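Hypothetical conserved protein (Geobacillus kaustophilus, PDB 2PCS) is of unknown function but belongs to the CoxG family of Bet v 1-like proteins and binds an unidentified ligand, consistent with a role in small-molecule binding. Local coordinates at residues P86-A91 with S112-G117; Y46-Q51 with Y61-E66; G93-T98 with T105-T110. One frame throughout, in Å; residues are numbered along the deposited sequence.

All three interactions lie in one antiparallel sheet. Interactions 1 and 3 hold the two ends of one hairpin, strands 87-99 and 104-116, with centres about 22 Å apart; interaction 2 joins strands 45-52 and 59-71. Interaction 1 is a surface contact, with several glycines, small side chains and a polar N90-E114 pair. Interactions 2 and 3 are partly buried. Interaction 2 has aliphatic groups and two tyrosines on one face, mostly charged groups on the other, whereas interaction 3 sets leucines and a tyrosine against helices and threonines beside a water. P86 CG of interaction 1 packs 3.2 Å from Y61 OH of interaction 2; interactions 2 and 3 do not touch.

Interaction 1 (P86-A91 with S112-G117); sequences PGFVNA and SAEVGG
S112 meets A91 through the backbone, its O lying 3.1 Å from A91 CA in a C-H...O approach. Here strands 87-99 and 104-116 of the Bet v 1-like sheet form a hairpin; the segments 87-91 and 112-116 run antiparallel, their axes 163° apart. S112 OG bonds N4 OD1 on the adjoining strand 4-12. A113 faces A91 as a non-hydrogen-bonded pair, and their CB methyls meet at 3.8 Å. They share a sheet face with V89 and V115; A91 comes within about 4 Å of a bound unidentified ligand, so this face borders the ligand site. E114 projects from the opposite face, beside N90. These two form a hydrogen-bonded pair, backbone N to O both ways, and their side chains run alongside each other. N90 ND2 donates to E114 OE1 almost straight, at 176°; the modelled 2.5 Å is very short, so the exact length is doubtful. N90 OD1 accepts from N81 ND2 on strand 75-84, which fixes the amide with its NH2 toward the carboxylate. V115 returns to the first face, where its CG1 packs 4.2 Å from V89 CG2. G116 pairs with F88: F88 N donates to G116 O, and G116 N to F88 O. With F88 CG between the backbone N and the carbonyl carbon (chi1 69°), the ring swings over the glycine, and a CB on G116 would clash with F88 CE1. G116 CA makes a CH-pi contact 3.6 Å above the ring plane, offset toward the rim, while E114 CD stands at the ring edge, 4.1 Å from F88 CE2. G117, with positive phi, brings its CA to 3.9 Å from G87 CA.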
loop_
_atom_site.group_PDB
_atom_site.type_symbol
_atom_site.label_atom_id
_atom_site.label_comp_id
_atom_site.label_asym_id
_atom_site.label_seq_id
_atom_site.Cartn_x
_atom_site.Cartn_y
_atom_site.Cartn_z
ATOM N N PRO A 86 -13.200 14.280 2.251
ATOM C CA PRO A 86 -13.057 14.036 3.706
ATOM C C PRO A 86 -11.740 14.442 4.304
ATOM O O PRO A 86 -11.629 14.522 5.547
ATOM C CB PRO A 86 -13.317 12.523 3.874
ATOM C CG PRO A 86 -13.797 12.016 2.474
ATOM C CD PRO A 86 -13.190 13.018 1.485
ATOM N N GLY A 87 -10.747 14.755 3.479
ATOM C CA GLY A 87 -9.486 15.268 4.031
ATOM C C GLY A 87 -8.281 14.787 3.240
ATOM O O GLY A 87 -8.385 14.440 2.061
ATOM N N PHE A 88 -7.119 14.815 3.872
ATOM C CA PHE A 88 -5.896 14.489 3.173
ATOM C C PHE A 88 -4.919 13.586 4.015
ATOM O O PHE A 88 -5.003 13.489 5.285
ATOM C CB PHE A 88 -5.189 15.768 2.664
ATOM C CG PHE A 88 -4.627 16.612 3.757
ATOM C CD1 PHE A 88 -5.433 17.513 4.426
ATOM C CD2 PHE A 88 -3.328 16.451 4.159
ATOM C CE1 PHE A 88 -4.946 18.303 5.425
ATOM C CE2 PHE A 88 -2.801 17.237 5.197
ATOM C CZ PHE A 88 -3.603 18.196 5.828
ATOM N N VAL A 89 -3.975 13.013 3.259
ATOM C CA VAL A 89 -2.950 12.056 3.704
ATOM C C VAL A 89 -1.595 12.313 2.992
ATOM O O VAL A 89 -1.473 12.158 1.779
ATOM C CB VAL A 89 -3.356 10.584 3.336
ATOM C CG1 VAL A 89 -2.306 9.623 3.830
ATOM C CG2 VAL A 89 -4.711 10.189 3.969
ATOM N N ASN A 90 -0.586 12.693 3.752
ATOM C CA ASN A 90 0.771 12.627 3.247
ATOM C C ASN A 90 1.551 11.477 3.930
ATOM O O ASN A 90 1.694 11.445 5.147
ATOM C CB ASN A 90 1.464 13.976 3.483
ATOM C CG ASN A 90 0.713 15.110 2.840
ATOM O OD1 ASN A 90 0.240 14.983 1.674
ATOM N ND2 ASN A 90 0.523 16.207 3.602
ATOM N N ALA A 91 2.053 10.550 3.130
ATOM C CA ALA A 91 2.683 9.360 3.658
ATOM C C ALA A 91 4.012 8.956 2.962
ATOM O O ALA A 91 4.184 9.129 1.777
ATOM C CB ALA A 91 1.676 8.215 3.589
ATOM N N SER A 112 4.764 6.153 7.525
ATOM C CA SER A 112 4.643 7.351 8.302
ATOM C C SER A 112 3.681 8.274 7.556
ATOM O O SER A 112 3.944 8.632 6.381
ATOM C CB SER A 112 6.048 7.943 8.417
ATOM O OG SER A 112 6.155 8.653 9.609
ATOM N N ALA A 113 2.557 8.622 8.202
ATOM C CA ALA A 113 1.482 9.391 7.545
ATOM C C ALA A 113 0.956 10.564 8.344
ATOM O O ALA A 113 0.527 10.419 9.482
ATOM C CB ALA A 113 0.275 8.479 7.154
ATOM N N GLU A 114 0.905 11.711 7.692
ATOM C CA GLU A 114 0.181 12.886 8.205
ATOM C C GLU A 114 -1.237 12.846 7.617
ATOM O O GLU A 114 -1.395 12.783 6.411
ATOM C CB GLU A 114 0.964 14.167 7.841
ATOM C CG GLU A 114 0.126 15.445 7.726
ATOM C CD GLU A 114 0.873 16.607 6.996
ATOM O OE1 GLU A 114 1.438 16.403 5.880
ATOM O OE2 GLU A 114 0.881 17.739 7.554
ATOM N N VAL A 115 -2.250 12.781 8.478
ATOM C CA VAL A 115 -3.661 12.734 8.048
ATOM C C VAL A 115 -4.370 13.998 8.527
ATOM O O VAL A 115 -4.255 14.362 9.688
ATOM C CB VAL A 115 -4.421 11.476 8.578
ATOM C CG1 VAL A 115 -5.816 11.315 7.903
ATOM C CG2 VAL A 115 -3.606 10.207 8.375
ATOM N N GLY A 116 -5.083 14.679 7.630
ATOM C CA GLY A 116 -5.761 15.949 7.986
ATOM C C GLY A 116 -7.184 15.935 7.464
ATOM O O GLY A 116 -7.577 14.998 6.736
ATOM N N GLY A 117 -7.947 16.977 7.832
ATOM C CA GLY A 117 -9.323 17.175 7.430
ATOM C C GLY A 117 -10.289 16.553 8.406
ATOM O O GLY A 117 -9.892 16.112 9.482
#

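Interaction 2 (Y46-Q51 with Y61-E66); sequences YKADLQ and YDAIIE
L50 and I65 reach across to the two alanines, A63 and A48, by their second torsions. In L50, chi2 of 165° sets CD1 anti to CA and lays it 3.9 Å from A63 CB. In I65, chi2 of 169° likewise extends CD1 away from CA, to 3.9 Å from A48 CB. Between them the methyls of A48 and A63 face each other, CB to CB 4.2 Å, so the four aliphatic side chains run as a continuous patch along one face of the sheet. I65 comes within about 4 Å of a bound unidentified ligand. Y46 and Y61 stand at the two ends of this face. I65 O lies in the plane of the Y46 ring at its edge, 3.7 Å from CD1, while the side chain of Y46 also packs on L38 and L40 of strand 35-42. Y61 meets L50 mainly near the backbone; its OH bonds V57 O and its side chain packs on P86. The strands are the two arms of an antiparallel beta hairpin, 45-52 and 59-71, in the curved sheet of the Bet v 1-like fold; the axes of segments 46-51 and 61-66 are 154° apart. Three hydrogen-bonded pairs, Y46-I65, A48-A63 and L50-Y61, each contribute two backbone bonds. On the other face K47 CD touches I64 CD1 at 4.1 Å. Farther along, D49 OD1 and D62 OD2 are 4.3 Å apart, two like charges whose repulsion would tend to disfavour full ionisation of both. K47 NZ could offset this in part, although it stays 4.8 Å from D62 OD1 and makes no salt bridge.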
loop_
_atom_site.group_PDB
_atom_site.type_symbol
_atom_site.label_atom_id
_atom_site.label_comp_id
_atom_site.label_asym_id
_atom_site.label_seq_id
_atom_site.Cartn_x
_atom_site.Cartn_y
_atom_site.Cartn_z
ATOM N N TYR A 46 2.471 7.677 -10.272
ATOM C CA TYR A 46 1.122 7.412 -10.741
ATOM C C TYR A 46 0.116 8.325 -10.065
ATOM O O TYR A 46 0.394 8.924 -9.019
ATOM C CB TYR A 46 0.726 5.951 -10.517
ATOM C CG TYR A 46 1.762 5.019 -11.042
ATOM C CD1 TYR A 46 2.998 4.903 -10.390
ATOM C CD2 TYR A 46 1.541 4.281 -12.199
ATOM C CE1 TYR A 46 3.993 4.104 -10.876
ATOM C CE2 TYR A 46 2.542 3.440 -12.697
ATOM C CZ TYR A 46 3.772 3.362 -12.018
ATOM O OH TYR A 46 4.797 2.541 -12.470
ATOM N N LYS A 47 -1.048 8.403 -10.707
ATOM C CA LYS A 47 -2.194 9.105 -10.213
ATOM C C LYS A 47 -3.249 8.023 -10.047
ATOM O O LYS A 47 -3.575 7.272 -10.974
ATOM C CB LYS A 47 -2.657 10.201 -11.177
ATOM C CG LYS A 47 -3.852 11.062 -10.672
ATOM C CD LYS A 47 -3.745 12.482 -11.185
ATOM C CE LYS A 47 -5.113 13.139 -11.468
ATOM N NZ LYS A 47 -5.375 14.347 -10.604
ATOM N N ALA A 48 -3.733 7.922 -8.826
ATOM C CA ALA A 48 -4.746 6.962 -8.515
ATOM C C ALA A 48 -6.066 7.701 -8.232
ATOM O O ALA A 48 -6.093 8.726 -7.535
ATOM C CB ALA A 48 -4.299 6.122 -7.346
ATOM N N ASP A 49 -7.139 7.198 -8.843
ATOM C CA ASP A 49 -8.512 7.654 -8.580
ATOM C C ASP A 49 -9.132 6.654 -7.583
ATOM O O ASP A 49 -9.438 5.522 -7.952
ATOM C CB ASP A 49 -9.303 7.722 -9.906
ATOM C CG ASP A 49 -10.855 7.825 -9.699
ATOM O OD1 ASP A 49 -11.324 8.502 -8.740
ATOM O OD2 ASP A 49 -11.606 7.237 -10.520
ATOM N N LEU A 50 -9.255 7.049 -6.322
ATOM C CA LEU A 50 -9.725 6.104 -5.283
ATOM C C LEU A 50 -11.164 6.395 -4.850
ATOM O O LEU A 50 -11.499 7.514 -4.448
ATOM C CB LEU A 50 -8.790 6.100 -4.057
ATOM C CG LEU A 50 -7.325 5.775 -4.335
ATOM C CD1 LEU A 50 -6.415 6.145 -3.179
ATOM C CD2 LEU A 50 -7.143 4.346 -4.685
ATOM N N GLN A 51 -12.019 5.392 -4.948
ATOM C CA GLN A 51 -13.356 5.520 -4.386
ATOM C C GLN A 51 -13.502 4.556 -3.234
ATOM O O GLN A 51 -13.712 3.377 -3.405
ATOM C CB GLN A 51 -14.445 5.378 -5.471
ATOM C CG GLN A 51 -14.339 6.527 -6.489
ATOM C CD GLN A 51 -15.260 6.408 -7.683
ATOM O OE1 GLN A 51 -16.312 5.762 -7.617
ATOM N NE2 GLN A 51 -14.877 7.064 -8.791
ATOM N N TYR A 61 -11.017 10.178 -3.466
ATOM C CA TYR A 61 -9.725 10.769 -3.186
ATOM C C TYR A 61 -8.933 10.632 -4.417
ATOM O O TYR A 61 -9.106 9.663 -5.121
ATOM C CB TYR A 61 -9.013 10.009 -2.071
ATOM C CG TYR A 61 -9.723 9.941 -0.763
ATOM C CD1 TYR A 61 -9.393 10.811 0.236
ATOM C CD2 TYR A 61 -10.739 8.992 -0.530
ATOM C CE1 TYR A 61 -9.987 10.745 1.480
ATOM C CE2 TYR A 61 -11.376 8.916 0.721
ATOM C CZ TYR A 61 -10.964 9.786 1.731
ATOM O OH TYR A 61 -11.567 9.770 2.980
ATOM N N ASP A 62 -8.081 11.611 -4.670
ATOM C CA ASP A 62 -7.012 11.483 -5.665
ATOM C C ASP A 62 -5.692 11.364 -4.932
ATOM O O ASP A 62 -5.481 12.039 -3.928
ATOM C CB ASP A 62 -7.001 12.666 -6.636
ATOM C CG ASP A 62 -8.224 12.654 -7.551
ATOM O OD1 ASP A 62 -8.978 13.644 -7.571
ATOM O OD2 ASP A 62 -8.484 11.621 -8.209
ATOM N N ALA A 63 -4.821 10.482 -5.431
ATOM C CA ALA A 63 -3.578 10.176 -4.757
ATOM C C ALA A 63 -2.483 10.231 -5.759
ATOM O O ALA A 63 -2.637 9.680 -6.831
ATOM C CB ALA A 63 -3.638 8.736 -4.132
ATOM N N ILE A 64 -1.386 10.898 -5.413
ATOM C CA ILE A 64 -0.137 10.749 -6.147
ATOM C C ILE A 64 0.737 9.700 -5.423
ATOM O O ILE A 64 1.017 9.817 -4.236
ATOM C CB ILE A 64 0.671 12.089 -6.321
ATOM C CG1 ILE A 64 -0.171 13.240 -6.943
ATOM C CG2 ILE A 64 1.900 11.847 -7.166
ATOM C CD1 ILE A 64 -0.972 12.856 -8.173
ATOM N N ILE A 65 1.150 8.680 -6.158
ATOM C CA ILE A 65 1.985 7.613 -5.605
ATOM C C ILE A 65 3.271 7.581 -6.394
ATOM O O ILE A 65 3.220 7.283 -7.594
ATOM C CB ILE A 65 1.282 6.224 -5.757
ATOM C CG1 ILE A 65 -0.134 6.272 -5.184
ATOM C CG2 ILE A 65 2.101 5.114 -5.099
ATOM C CD1 ILE A 65 -0.960 5.052 -5.541
ATOM N N GLU A 66 4.391 7.912 -5.729
ATOM C CA GLU A 66 5.743 7.797 -6.295
ATOM C C GLU A 66 6.572 6.636 -5.694
ATOM O O GLU A 66 6.779 6.584 -4.493
ATOM C CB GLU A 66 6.531 9.096 -6.165
ATOM C CG GLU A 66 7.745 9.088 -7.129
ATOM C CD GLU A 66 8.670 10.302 -7.000
ATOM O OE1 GLU A 66 9.738 10.353 -7.715
ATOM O OE2 GLU A 66 8.334 11.195 -6.173
#

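Interaction 3 (G93-T98 with T105-T110); sequences GVIDLT and TQLTYT
Y109 meets V94 through CB, 3.4 Å from V94 O, while its ring leads away from the opposite strand toward I135 and F139 of helix 124-148. Its OH bonds H160 and H158 of the C-terminal histidine tag. The other flat groups serve the opposite face: the D96 carboxylate bonds H75 ND1 through OD1, and the Q106 amide runs alongside T98, its OE1 3.9 Å from T98 CB. A water close by bonds T98 OG1 at 2.7 Å and donates to Q106 O; its link to T108 OG1 is weak. V94 and T110 also lie side by side here, CG2 to CG2 3.7 Å. On the face of Y109, L107 is wedged between I95 and L97. L107 CD1 touches L97 CD2 at 3.6 Å, and L107 CG lies 4.0 Å from I95 CG2. An alanine at L107 would probably open a gap between I95 CG2 and L97 CD2, and cost the packing on L22 and F139. Backbone pairing is antiparallel and regular, although D96 N to T108 O is weak. L97 and T105 continue the apolar face onto V15 of helix 15-22. A curved antiparallel sheet with its inner face against a long C-terminal helix is the helix-grip fold of Bet v 1-like proteins.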
loop_
_atom_site.group_PDB
_atom_site.type_symbol
_atom_site.label_atom_id
_atom_site.label_comp_id
_atom_site.label_asym_id
_atom_site.label_seq_id
_atom_site.Cartn_x
_atom_site.Cartn_y
_atom_site.Cartn_z
ATOM N N GLY A 93 6.552 5.279 2.944
ATOM C CA GLY A 93 6.803 3.951 3.450
ATOM C C GLY A 93 8.051 3.386 2.855
ATOM O O GLY A 93 8.526 3.875 1.821
ATOM N N VAL A 94 8.571 2.346 3.504
ATOM C CA VAL A 94 9.709 1.573 3.038
ATOM C C VAL A 94 9.311 0.101 3.025
ATOM O O VAL A 94 8.727 -0.424 3.986
ATOM C CB VAL A 94 10.913 1.733 3.979
ATOM C CG1 VAL A 94 12.132 1.065 3.392
ATOM C CG2 VAL A 94 11.217 3.240 4.311
ATOM N N ILE A 95 9.613 -0.574 1.920
ATOM C CA ILE A 95 9.356 -1.980 1.798
ATOM C C ILE A 95 10.672 -2.775 1.531
ATOM O O ILE A 95 11.457 -2.432 0.637
ATOM C CB ILE A 95 8.375 -2.242 0.658
ATOM C CG1 ILE A 95 6.969 -1.686 0.966
ATOM C CG2 ILE A 95 8.262 -3.690 0.338
ATOM C CD1 ILE A 95 6.837 -0.266 0.630
ATOM N N ASP A 96 10.848 -3.875 2.266
ATOM C CA ASP A 96 11.989 -4.765 2.084
ATOM C C ASP A 96 11.481 -6.189 1.902
ATOM O O ASP A 96 10.551 -6.633 2.618
ATOM C CB ASP A 96 12.927 -4.652 3.274
ATOM C CG ASP A 96 13.668 -3.307 3.303
ATOM O OD1 ASP A 96 14.470 -3.048 2.387
ATOM O OD2 ASP A 96 13.463 -2.487 4.249
ATOM N N LEU A 97 12.022 -6.872 0.893
ATOM C CA LEU A 97 11.720 -8.276 0.712
ATOM C C LEU A 97 12.921 -9.121 1.218
ATOM O O LEU A 97 14.112 -8.806 0.917
ATOM C CB LEU A 97 11.346 -8.583 -0.738
ATOM C CG LEU A 97 10.147 -7.883 -1.391
ATOM C CD1 LEU A 97 9.926 -8.378 -2.812
ATOM C CD2 LEU A 97 8.920 -8.179 -0.585
ATOM N N THR A 98 12.596 -10.131 2.021
ATOM C CA THR A 98 13.583 -11.042 2.596
ATOM C C THR A 98 13.222 -12.482 2.343
ATOM O O THR A 98 12.150 -12.912 2.734
ATOM C CB THR A 98 13.679 -10.837 4.077
ATOM O OG1 THR A 98 14.263 -9.561 4.282
ATOM C CG2 THR A 98 14.585 -11.817 4.705
ATOM N N THR A 105 8.829 -15.760 1.195
ATOM C CA THR A 105 9.365 -14.406 1.303
ATOM C C THR A 105 8.752 -13.671 2.469
ATOM O O THR A 105 7.562 -13.696 2.681
ATOM C CB THR A 105 9.115 -13.656 -0.011
ATOM O OG1 THR A 105 10.077 -14.095 -0.949
ATOM C CG2 THR A 105 9.226 -12.116 0.100
ATOM N N GLN A 106 9.571 -12.985 3.217
ATOM C CA GLN A 106 9.038 -12.093 4.189
ATOM C C GLN A 106 9.104 -10.637 3.663
ATOM O O GLN A 106 10.188 -10.091 3.400
ATOM C CB GLN A 106 9.829 -12.245 5.466
ATOM C CG GLN A 106 9.295 -11.506 6.587
ATOM C CD GLN A 106 10.384 -11.138 7.570
ATOM O OE1 GLN A 106 11.435 -10.580 7.201
ATOM N NE2 GLN A 106 10.130 -11.419 8.848
ATOM N N LEU A 107 7.931 -10.023 3.561
ATOM C CA LEU A 107 7.820 -8.604 3.308
ATOM C C LEU A 107 7.735 -7.818 4.638
ATOM O O LEU A 107 6.873 -8.074 5.452
ATOM C CB LEU A 107 6.596 -8.338 2.423
ATOM C CG LEU A 107 6.465 -6.933 1.842
ATOM C CD1 LEU A 107 5.678 -6.991 0.587
ATOM C CD2 LEU A 107 5.876 -5.968 2.861
ATOM N N THR A 108 8.409 -6.653 5.026
ATOM C CA THR A 108 8.341 -5.752 6.170
ATOM C C THR A 108 8.135 -4.308 5.724
ATOM O O THR A 108 8.444 -3.986 4.580
ATOM C CB THR A 108 9.619 -5.864 7.022
ATOM O OG1 THR A 108 10.756 -5.494 6.235
ATOM C CG2 THR A 108 9.897 -7.317 7.378
ATOM N N TYR A 109 7.603 -3.721 6.363
ATOM C CA TYR A 109 7.334 -2.356 5.951
ATOM C C TYR A 109 7.307 -1.472 7.161
ATOM O O TYR A 109 7.113 -1.917 8.300
ATOM C CB TYR A 109 6.053 -2.209 5.108
ATOM C CG TYR A 109 4.801 -2.538 5.893
ATOM C CD1 TYR A 109 4.221 -3.824 5.840
ATOM C CD2 TYR A 109 4.211 -1.590 6.718
ATOM C CE1 TYR A 109 3.129 -4.136 6.652
ATOM C CE2 TYR A 109 3.122 -1.871 7.471
ATOM C CZ TYR A 109 2.562 -3.135 7.418
ATOM O OH TYR A 109 1.435 -3.386 8.189
ATOM N N THR A 110 7.402 -0.201 6.867
ATOM C CA THR A 110 7.431 0.830 7.835
ATOM C C THR A 110 6.653 1.931 7.089
ATOM O O THR A 110 6.728 2.034 5.844
ATOM C CB THR A 110 8.901 1.116 8.024
ATOM O OG1 THR A 110 9.325 0.945 9.381
ATOM C CG2 THR A 110 9.340 2.345 7.401
HETATM O O HOH W 1 11.898 -8.358 4.923
#